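Local structure of putative acetyltransferase (Clostridium difficile, 3DSB) at residues Ala21-Asn26 with Tyr91-Tyr96; Asn83-Gln88 with Asn111-Asp116. The protein probably transfers acyl groups other than amino-acyl groups, as a member of the GNAT acetyltransferase family. All coordinates share one frame; numbering follows the deposited sequence.

Interaction 1: residues Ala21-Asn26 with Tyr91-Tyr96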
ATOM      1  N   ALA A  21       2.637 -19.316   7.968  1.00 11.34           N
ATOM      2  CA  ALA A  21       4.059 -19.056   7.796  1.00 12.28           C
ATOM      3  C   ALA A  21       4.637 -20.122   6.817  1.00 12.90           C
ATOM      4  O   ALA A  21       5.354 -19.767   5.868  1.00 13.29           O
ATOM      5  CB  ALA A  21       4.795 -19.042   9.152  1.00 13.13           C
ATOM      6  N   LYS A  22       4.294 -21.410   6.993  1.00 14.32           N
ATOM      7  CA  LYS A  22       4.805 -22.416   6.078  1.00 14.28           C
ATOM      8  C   LYS A  22       4.347 -22.120   4.632  1.00 13.01           C
ATOM      9  O   LYS A  22       5.127 -22.223   3.686  1.00 14.00           O
ATOM     10  CB  LYS A  22       4.335 -23.814   6.532  1.00 15.73           C
ATOM     11  CG  LYS A  22       4.605 -24.934   5.552  1.00 18.22           C
ATOM     12  CD  LYS A  22       4.065 -26.253   6.086  1.00 18.90           C
ATOM     13  CE  LYS A  22       2.553 -26.281   5.989  1.00 23.27           C
ATOM     14  NZ  LYS A  22       2.067 -27.682   6.255  1.00 26.28           N
ATOM     15  N   PHE A  23       3.076 -21.750   4.464  1.00 12.04           N
ATOM     16  CA  PHE A  23       2.566 -21.468   3.124  1.00 12.14           C
ATOM     17  C   PHE A  23       3.323 -20.301   2.484  1.00 11.92           C
ATOM     18  O   PHE A  23       3.645 -20.311   1.278  1.00 12.94           O
ATOM     19  CB  PHE A  23       1.090 -21.081   3.178  1.00 12.84           C
ATOM     20  CG  PHE A  23       0.132 -22.234   3.353  1.00 13.07           C
ATOM     21  CD1 PHE A  23       0.566 -23.550   3.405  1.00 13.56           C
ATOM     22  CD2 PHE A  23      -1.236 -21.960   3.414  1.00 13.76           C
ATOM     23  CE1 PHE A  23      -0.366 -24.615   3.529  1.00 15.25           C
ATOM     24  CE2 PHE A  23      -2.173 -23.002   3.572  1.00 17.15           C
ATOM     25  CZ  PHE A  23      -1.728 -24.312   3.617  1.00 15.34           C
ATOM     26  N   ASN A  24       3.643 -19.289   3.292  1.00 11.71           N
ATOM     27  CA  ASN A  24       4.359 -18.144   2.742  1.00 12.33           C
ATOM     28  C   ASN A  24       5.806 -18.456   2.380  1.00 11.92           C
ATOM     29  O   ASN A  24       6.293 -17.982   1.334  1.00 12.10           O
ATOM     30  CB  ASN A  24       4.238 -16.965   3.693  1.00 11.63           C
ATOM     31  CG  ASN A  24       2.983 -16.185   3.419  1.00 12.29           C
ATOM     32  OD1 ASN A  24       2.955 -15.352   2.494  1.00 12.02           O
ATOM     33  ND2 ASN A  24       1.909 -16.507   4.140  1.00 13.24           N
ATOM     34  N   TYR A  25       6.457 -19.277   3.208  1.00 12.70           N
ATOM     35  CA  TYR A  25       7.787 -19.779   2.892  1.00 14.59           C
ATOM     36  C   TYR A  25       7.699 -20.520   1.559  1.00 14.45           C
ATOM     37  O   TYR A  25       8.529 -20.280   0.632  1.00 16.72           O
ATOM     38  CB  TYR A  25       8.321 -20.694   3.995  1.00 15.83           C
ATOM     39  CG  TYR A  25       9.684 -21.236   3.681  1.00 18.53           C
ATOM     40  CD1 TYR A  25      10.827 -20.538   4.070  1.00 17.40           C
ATOM     41  CD2 TYR A  25       9.831 -22.413   2.981  1.00 19.77           C
ATOM     42  CE1 TYR A  25      12.085 -21.009   3.775  1.00 19.04           C
ATOM     43  CE2 TYR A  25      11.098 -22.898   2.661  1.00 21.62           C
ATOM     44  CZ  TYR A  25      12.216 -22.193   3.060  1.00 19.98           C
ATOM     45  OH  TYR A  25      13.488 -22.667   2.759  1.00 24.69           O
ATOM     46  N   ASN A  26       6.712 -21.419   1.426  1.00 14.17           N
ATOM     47  CA  ASN A  26       6.633 -22.179   0.169  1.00 15.27           C
ATOM     48  C   ASN A  26       6.353 -21.291  -1.029  1.00 14.13           C
ATOM     49  O   ASN A  26       6.885 -21.507  -2.123  1.00 16.65           O
ATOM     50  CB  ASN A  26       5.525 -23.228   0.256  1.00 15.52           C
ATOM     51  CG  ASN A  26       5.846 -24.366   1.216  1.00 18.25           C
ATOM     52  OD1 ASN A  26       6.969 -24.512   1.664  1.00 21.28           O
ATOM     53  ND2 ASN A  26       4.839 -25.192   1.521  1.00 20.40           N
ATOM     54  N   TYR A  91      -1.768 -18.590  -1.898  1.00 12.30           N
ATOM     55  CA  TYR A  91      -1.035 -19.871  -1.958  1.00 11.38           C
ATOM     56  C   TYR A  91      -2.039 -20.993  -1.690  1.00 12.47           C
ATOM     57  O   TYR A  91      -2.884 -20.894  -0.768  1.00 12.61           O
ATOM     58  CB  TYR A  91       0.054 -19.938  -0.866  1.00 12.74           C
ATOM     59  CG  TYR A  91       0.876 -21.204  -0.956  1.00 11.49           C
ATOM     60  CD1 TYR A  91       1.906 -21.306  -1.896  1.00 11.49           C
ATOM     61  CD2 TYR A  91       0.607 -22.304  -0.149  1.00 13.89           C
ATOM     62  CE1 TYR A  91       2.639 -22.473  -2.028  1.00 13.43           C
ATOM     63  CE2 TYR A  91       1.369 -23.477  -0.277  1.00 13.23           C
ATOM     64  CZ  TYR A  91       2.387 -23.545  -1.207  1.00 14.36           C
ATOM     65  OH  TYR A  91       3.135 -24.728  -1.318  1.00 17.40           O
ATOM     66  N   VAL A  92      -1.875 -22.066  -2.440  1.00 12.37           N
ATOM     67  CA  VAL A  92      -2.707 -23.259  -2.304  1.00 12.44           C
ATOM     68  C   VAL A  92      -1.760 -24.436  -2.063  1.00 13.63           C
ATOM     69  O   VAL A  92      -0.833 -24.665  -2.856  1.00 13.95           O
ATOM     70  CB  VAL A  92      -3.545 -23.523  -3.592  1.00 14.03           C
ATOM     71  CG1 VAL A  92      -4.429 -24.821  -3.417  1.00 14.33           C
ATOM     72  CG2 VAL A  92      -4.416 -22.337  -3.944  1.00 13.92           C
ATOM     73  N   ASP A  93      -1.989 -25.178  -0.984  1.00 14.11           N
ATOM     74  CA  ASP A  93      -1.243 -26.410  -0.694  1.00 15.05           C
ATOM     75  C   ASP A  93      -1.255 -27.327  -1.916  1.00 15.48           C
ATOM     76  O   ASP A  93      -2.296 -27.498  -2.566  1.00 15.98           O
ATOM     77  CB  ASP A  93      -1.959 -27.066   0.506  1.00 15.72           C
ATOM     78  CG  ASP A  93      -1.348 -28.368   0.969  1.00 20.58           C
ATOM     79  OD1 ASP A  93      -1.021 -29.267   0.156  1.00 22.48           O
ATOM     80  OD2 ASP A  93      -1.264 -28.484   2.207  1.00 26.55           O
ATOM     81  N   LYS A  94      -0.088 -27.884  -2.239  1.00 16.95           N
ATOM     82  CA  LYS A  94       0.028 -28.670  -3.473  1.00 18.19           C
ATOM     83  C   LYS A  94      -0.948 -29.828  -3.589  1.00 18.55           C
ATOM     84  O   LYS A  94      -1.295 -30.211  -4.721  1.00 19.77           O
ATOM     85  CB  LYS A  94       1.452 -29.203  -3.662  1.00 18.90           C
ATOM     86  CG  LYS A  94       2.439 -28.125  -4.071  1.00 21.33           C
ATOM     87  CD  LYS A  94       3.826 -28.712  -4.319  1.00 26.20           C
ATOM     88  CE  LYS A  94       4.819 -27.666  -4.801  1.00 28.38           C
ATOM     89  NZ  LYS A  94       6.220 -28.218  -4.816  1.00 32.17           N
ATOM     90  N   GLU A  95      -1.357 -30.395  -2.459  1.00 18.11           N
ATOM     91  CA  GLU A  95      -2.265 -31.559  -2.487  1.00 19.46           C
ATOM     92  C   GLU A  95      -3.714 -31.145  -2.798  1.00 18.88           C
ATOM     93  O   GLU A  95      -4.604 -32.023  -2.926  1.00 18.94           O
ATOM     94  CB  GLU A  95      -2.243 -32.240  -1.138  1.00 21.85           C
ATOM     95  CG  GLU A  95      -0.915 -32.880  -0.745  1.00 26.92           C
ATOM     96  CD  GLU A  95      -1.047 -33.618   0.580  1.00 33.66           C
ATOM     97  OE1 GLU A  95      -1.775 -34.635   0.619  1.00 39.34           O
ATOM     98  OE2 GLU A  95      -0.443 -33.183   1.582  1.00 38.47           O
ATOM     99  N   TYR A  96      -3.955 -29.826  -2.915  1.00 16.97           N
ATOM    100  CA  TYR A  96      -5.305 -29.312  -3.116  1.00 16.81           C
ATOM    101  C   TYR A  96      -5.431 -28.443  -4.366  1.00 16.57           C
ATOM    102  O   TYR A  96      -6.419 -27.751  -4.541  1.00 17.77           O
ATOM    103  CB  TYR A  96      -5.791 -28.569  -1.847  1.00 16.46           C
ATOM    104  CG  TYR A  96      -5.952 -29.530  -0.694  1.00 17.16           C
ATOM    105  CD1 TYR A  96      -7.177 -30.149  -0.455  1.00 17.81           C
ATOM    106  CD2 TYR A  96      -4.861 -29.870   0.121  1.00 17.52           C
ATOM    107  CE1 TYR A  96      -7.321 -31.038   0.598  1.00 18.92           C
ATOM    108  CE2 TYR A  96      -4.990 -30.775   1.171  1.00 19.36           C
ATOM    109  CZ  TYR A  96      -6.243 -31.375   1.376  1.00 19.72           C
ATOM    110  OH  TYR A  96      -6.430 -32.294   2.387  1.00 21.79           O
TER

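Interaction 2: residues Asn83-Gln88 with Asn111-Asp116. With BET (trimethyl glycine), chain D.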
ATOM      1  N   ASN A  83     -10.712   3.022   0.819  1.00 12.10           N
ATOM      2  CA  ASN A  83      -9.518   2.175   0.794  1.00 12.15           C
ATOM      3  C   ASN A  83      -9.385   1.469  -0.536  1.00 12.08           C
ATOM      4  O   ASN A  83     -10.401   0.980  -1.082  1.00 11.53           O
ATOM      5  CB  ASN A  83      -9.590   1.063   1.831  1.00 12.84           C
ATOM      6  CG  ASN A  83      -9.158   1.500   3.195  1.00 13.07           C
ATOM      7  OD1 ASN A  83      -9.964   1.427   4.161  1.00 18.61           O
ATOM      8  ND2 ASN A  83      -7.949   1.966   3.325  1.00 11.23           N
ATOM      9  N   PHE A  84      -8.145   1.360  -1.026  1.00 10.04           N
ATOM     10  CA  PHE A  84      -7.832   0.303  -1.982  1.00 10.55           C
ATOM     11  C   PHE A  84      -7.424  -0.907  -1.183  1.00 10.82           C
ATOM     12  O   PHE A  84      -6.721  -0.803  -0.169  1.00 11.20           O
ATOM     13  CB  PHE A  84      -6.637   0.727  -2.818  1.00 11.33           C
ATOM     14  CG  PHE A  84      -6.948   1.789  -3.815  1.00  9.23           C
ATOM     15  CD1 PHE A  84      -7.501   1.464  -5.057  1.00 12.29           C
ATOM     16  CD2 PHE A  84      -6.670   3.129  -3.526  1.00 12.55           C
ATOM     17  CE1 PHE A  84      -7.777   2.436  -5.996  1.00 12.84           C
ATOM     18  CE2 PHE A  84      -6.957   4.132  -4.462  1.00 13.93           C
ATOM     19  CZ  PHE A  84      -7.505   3.779  -5.707  1.00 12.53           C
ATOM     20  N   LEU A  85      -7.874  -2.070  -1.640  1.00 11.52           N
ATOM     21  CA  LEU A  85      -7.412  -3.311  -1.083  0.50 11.73           C
ATOM     22  C   LEU A  85      -6.270  -3.842  -1.971  1.00 11.72           C
ATOM     23  O   LEU A  85      -6.452  -3.913  -3.205  1.00 12.55           O
ATOM     24  CB  LEU A  85      -8.611  -4.263  -1.009  0.50 13.00           C
ATOM     25  CG  LEU A  85      -8.492  -5.638  -0.376  0.50 12.55           C
ATOM     26  CD1 LEU A  85      -9.799  -6.005   0.318  0.50 12.75           C
ATOM     27  CD2 LEU A  85      -8.131  -6.679  -1.406  0.50 12.90           C
ATOM     28  N   TRP A  86      -5.114  -4.149  -1.366  1.00 11.68           N
ATOM     29  CA  TRP A  86      -3.957  -4.640  -2.147  1.00 10.87           C
ATOM     30  C   TRP A  86      -3.734  -6.108  -1.806  1.00 12.19           C
ATOM     31  O   TRP A  86      -3.391  -6.444  -0.677  1.00 12.34           O
ATOM     32  CB  TRP A  86      -2.687  -3.855  -1.787  1.00 11.03           C
ATOM     33  CG  TRP A  86      -2.623  -2.515  -2.380  1.00 10.91           C
ATOM     34  CD1 TRP A  86      -3.300  -1.391  -1.991  1.00 13.16           C
ATOM     35  CD2 TRP A  86      -1.916  -2.163  -3.592  1.00 11.27           C
ATOM     36  NE1 TRP A  86      -2.981  -0.324  -2.833  1.00 12.24           N
ATOM     37  CE2 TRP A  86      -2.118  -0.769  -3.809  1.00 11.68           C
ATOM     38  CE3 TRP A  86      -1.028  -2.850  -4.431  1.00 13.34           C
ATOM     39  CZ2 TRP A  86      -1.546  -0.089  -4.900  1.00 13.13           C
ATOM     40  CZ3 TRP A  86      -0.486  -2.180  -5.519  1.00 14.20           C
ATOM     41  CH2 TRP A  86      -0.723  -0.812  -5.730  1.00 14.40           C
ATOM     42  N   ILE A  87      -3.925  -6.988  -2.788  1.00 11.86           N
ATOM     43  CA  ILE A  87      -3.688  -8.436  -2.564  1.00 11.76           C
ATOM     44  C   ILE A  87      -2.192  -8.650  -2.616  1.00 11.42           C
ATOM     45  O   ILE A  87      -1.558  -8.333  -3.646  1.00 12.31           O
ATOM     46  CB  ILE A  87      -4.406  -9.299  -3.639  1.00 12.34           C
ATOM     47  CG1 ILE A  87      -5.923  -9.093  -3.529  1.00 13.73           C
ATOM     48  CG2 ILE A  87      -4.012 -10.778  -3.505  1.00 11.91           C
ATOM     49  CD1 ILE A  87      -6.708  -9.725  -4.667  1.00 16.12           C
ATOM     50  N   GLN A  88      -1.626  -9.214  -1.558  1.00 10.65           N
ATOM     51  CA  GLN A  88      -0.178  -9.404  -1.416  1.00 11.40           C
ATOM     52  C   GLN A  88       0.285 -10.831  -1.615  1.00 10.99           C
ATOM     53  O   GLN A  88       1.436 -11.069  -1.951  1.00 13.40           O
ATOM     54  CB  GLN A  88       0.313  -8.924  -0.039  1.00 12.06           C
ATOM     55  CG  GLN A  88      -0.028  -7.477   0.271  1.00 10.34           C
ATOM     56  CD  GLN A  88       0.604  -6.437  -0.651  1.00 11.82           C
ATOM     57  OE1 GLN A  88       1.421  -6.767  -1.529  1.00 12.99           O
ATOM     58  NE2 GLN A  88       0.207  -5.161  -0.458  1.00 11.73           N
ATOM     59  N   ASN A 111     -15.503 -10.070  -4.196  1.00 15.77           N
ATOM     60  CA  ASN A 111     -16.838  -9.845  -3.629  1.00 17.25           C
ATOM     61  C   ASN A 111     -16.810  -8.902  -2.433  1.00 16.82           C
ATOM     62  O   ASN A 111     -17.672  -8.022  -2.298  1.00 17.53           O
ATOM     63  CB  ASN A 111     -17.499 -11.188  -3.245  1.00 16.92           C
ATOM     64  CG  ASN A 111     -18.855 -10.988  -2.569  1.00 19.92           C
ATOM     65  OD1 ASN A 111     -19.003 -11.204  -1.361  1.00 24.34           O
ATOM     66  ND2 ASN A 111     -19.824 -10.522  -3.332  1.00 22.02           N
ATOM     67  N   ILE A 112     -15.825  -9.068  -1.564  1.00 16.06           N
ATOM     68  CA  ILE A 112     -15.651  -8.119  -0.450  1.00 15.98           C
ATOM     69  C   ILE A 112     -15.539  -6.690  -1.003  1.00 15.12           C
ATOM     70  O   ILE A 112     -16.182  -5.757  -0.495  1.00 15.67           O
ATOM     71  CB  ILE A 112     -14.396  -8.439   0.426  1.00 16.69           C
ATOM     72  CG1 ILE A 112     -14.669  -9.674   1.312  1.00 17.40           C
ATOM     73  CG2 ILE A 112     -13.922  -7.228   1.244  1.00 17.36           C
ATOM     74  CD1 ILE A 112     -13.419 -10.189   2.011  1.00 17.64           C
ATOM     75  N   CYS A 113     -14.756  -6.526  -2.077  1.00 14.87           N
ATOM     76  CA  CYS A 113     -14.550  -5.168  -2.636  1.00 14.49           C
ATOM     77  C   CYS A 113     -15.848  -4.619  -3.251  1.00 15.97           C
ATOM     78  O   CYS A 113     -16.198  -3.443  -3.056  1.00 17.19           O
ATOM     79  CB  CYS A 113     -13.444  -5.199  -3.697  1.00 14.63           C
ATOM     80  SG  CYS A 113     -11.826  -5.538  -2.955  1.00 12.78           S
ATOM     81  N   ASP A 114     -16.587  -5.467  -3.940  1.00 16.26           N
ATOM     82  CA  ASP A 114     -17.762  -4.986  -4.644  1.00 18.42           C
ATOM     83  C   ASP A 114     -18.889  -4.670  -3.651  1.00 19.02           C
ATOM     84  O   ASP A 114     -19.693  -3.757  -3.877  1.00 20.22           O
ATOM     85  CB  ASP A 114     -18.205  -6.020  -5.675  1.00 20.91           C
ATOM     86  CG  ASP A 114     -17.316  -6.009  -6.928  1.00 22.29           C
ATOM     87  OD1 ASP A 114     -16.665  -4.965  -7.236  1.00 25.39           O
ATOM     88  OD2 ASP A 114     -17.306  -7.034  -7.627  1.00 27.42           O
ATOM     89  N   LYS A 115     -18.914  -5.363  -2.525  1.00 19.01           N
ATOM     90  CA  LYS A 115     -20.021  -5.174  -1.558  1.00 20.84           C
ATOM     91  C   LYS A 115     -19.775  -4.035  -0.568  1.00 20.52           C
ATOM     92  O   LYS A 115     -20.683  -3.608   0.189  1.00 22.00           O
ATOM     93  CB  LYS A 115     -20.258  -6.469  -0.769  1.00 21.50           C
ATOM     94  CG  LYS A 115     -20.774  -7.634  -1.592  1.00 25.07           C
ATOM     95  CD  LYS A 115     -22.204  -7.440  -2.101  1.00 29.35           C
ATOM     96  CE  LYS A 115     -22.630  -8.682  -2.901  1.00 32.54           C
ATOM     97  NZ  LYS A 115     -23.970  -8.578  -3.589  1.00 35.62           N
ATOM     98  N   ASP A 116     -18.543  -3.560  -0.494  1.00 18.20           N
ATOM     99  CA  ASP A 116     -18.238  -2.522   0.470  1.00 17.27           C
ATOM    100  C   ASP A 116     -18.063  -1.184  -0.250  1.00 16.76           C
ATOM    101  O   ASP A 116     -17.104  -0.982  -0.981  1.00 14.11           O
ATOM    102  CB  ASP A 116     -16.950  -2.905   1.190  1.00 17.75           C
ATOM    103  CG  ASP A 116     -16.564  -1.913   2.285  1.00 18.73           C
ATOM    104  OD1 ASP A 116     -17.044  -0.745   2.307  1.00 19.32           O
ATOM    105  OD2 ASP A 116     -15.699  -2.295   3.097  1.00 20.89           O
TER
HETATM  106  N   BET D   1      -5.585   6.728  -7.596  0.90 25.32           N
HETATM  107  CA  BET D   1      -6.194   6.890  -6.233  0.90 25.91           C
HETATM  108  C   BET D   1      -6.220   8.260  -5.570  0.90 25.87           C
HETATM  109  O   BET D   1      -5.911   8.390  -4.335  0.90 26.26           O
HETATM  110  OXT BET D   1      -6.689   9.196  -6.272  0.90 28.74           O
HETATM  111  C1  BET D   1      -4.426   5.865  -7.453  0.90 23.51           C
HETATM  112  C2  BET D   1      -6.487   6.096  -8.569  0.90 25.69           C
HETATM  113  C3  BET D   1      -5.143   7.998  -8.187  0.90 25.87           C

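Interaction 1: residues Ala21-Asn26 with Tyr91-Tyr96
Phe23 and Tyr91 carry the apolar part of this contact, in which the first helix of a GNAT-family domain, 17-32, packs on the central mixed sheet at the end of strand 82-92. Phe23 CG lies 3.5 Å from Tyr91 CD2. The two ring planes are inclined at 42°, an oblique pairing. Tyr91 reaches the helix because its CG stands anti to the backbone N (chi1 -177°), which carries the ring across to helix backbone as well as side chain: the carbonyl O of Phe23 sits 3.6 Å above the ring plane, over its centre. Farther along, Phe23 CZ meets Asp93 CB at 4.2 Å. At the phenol end Asn26 CB makes a close carbon-oxygen contact of 3.2 Å with Tyr91 OH.

The polar part is slight. Asn26 ND2 gives Tyr91 OH a weak, bent hydrogen bond of 3.3 Å; the stronger partner of that hydroxyl is Glu30 OE1, one turn on in the same helix. Within 91-96 itself, Asp93 OD1 accepts from Glu95 N at 2.9 Å, an Asx turn that shapes the chain after the strand.

The chemistry is thus that of an amphipathic tyrosine: its ring is buried against Phe23, and its hydroxyl is tied to helix 17-32 chiefly through Glu30.

Interaction 2: residues Asn83-Gln88 with Asn111-Asp116
Leu85 and Cys113 mark the closest approach of CA atoms between segments 83-88 and 111-116, at 7.5 Å. Strand 82-92 and helix 101-115, to which they belong, are the first strand and the helix of a beta-alpha-beta unit that strand 119-127 completes, within the GNAT fold. Strand 119-127 runs parallel to strand 82-92 and is joined to it by backbone hydrogen bonds, among them those of Leu85 with Gly121 and Arg123. No hydrogen bond passes directly between the two segments, so their union rests on apolar packing.

Leu85 does this work from the strand. Its CB points toward the last turn of the helix and lies 4.0 Å from Cys113 SG. The methyl contacts belong to one of two modelled conformers of Leu85 and are tentative: in it, CD1 comes 3.9 Å from Cys113 SG and more loosely touches Ile112 CG2. Ile109, a turn earlier in the helix, also packs on Leu85.

Phe84 leaves the strand on the side away from the helix; its ring lines a pocket that holds trimethyl glycine, and Arg123 makes a cation-pi contact with it. The edge of that ring faces the ligand, Phe84 CE2 lying 3.4 Å from BET CA.

Overall arrangement
Strand 82-92 is the element common to both interactions, and it shows how one strand of a mixed sheet can receive different helices along its length. Interaction 2 uses its beginning and interaction 1 its end and the loop that follows, with centres about 23 Å apart on opposite sides of the centre of the chain. Along the sequence the segments alternate: 21-26, 83-88, 91-96, then 111-116. Interaction 1 therefore brings the early helix 17-32 back to the sheet across 64 intervening residues, whereas interaction 2 lies within the local strand-helix-strand unit. Together they fasten helices from distant and local sequence to one central strand, within one GNAT-type domain.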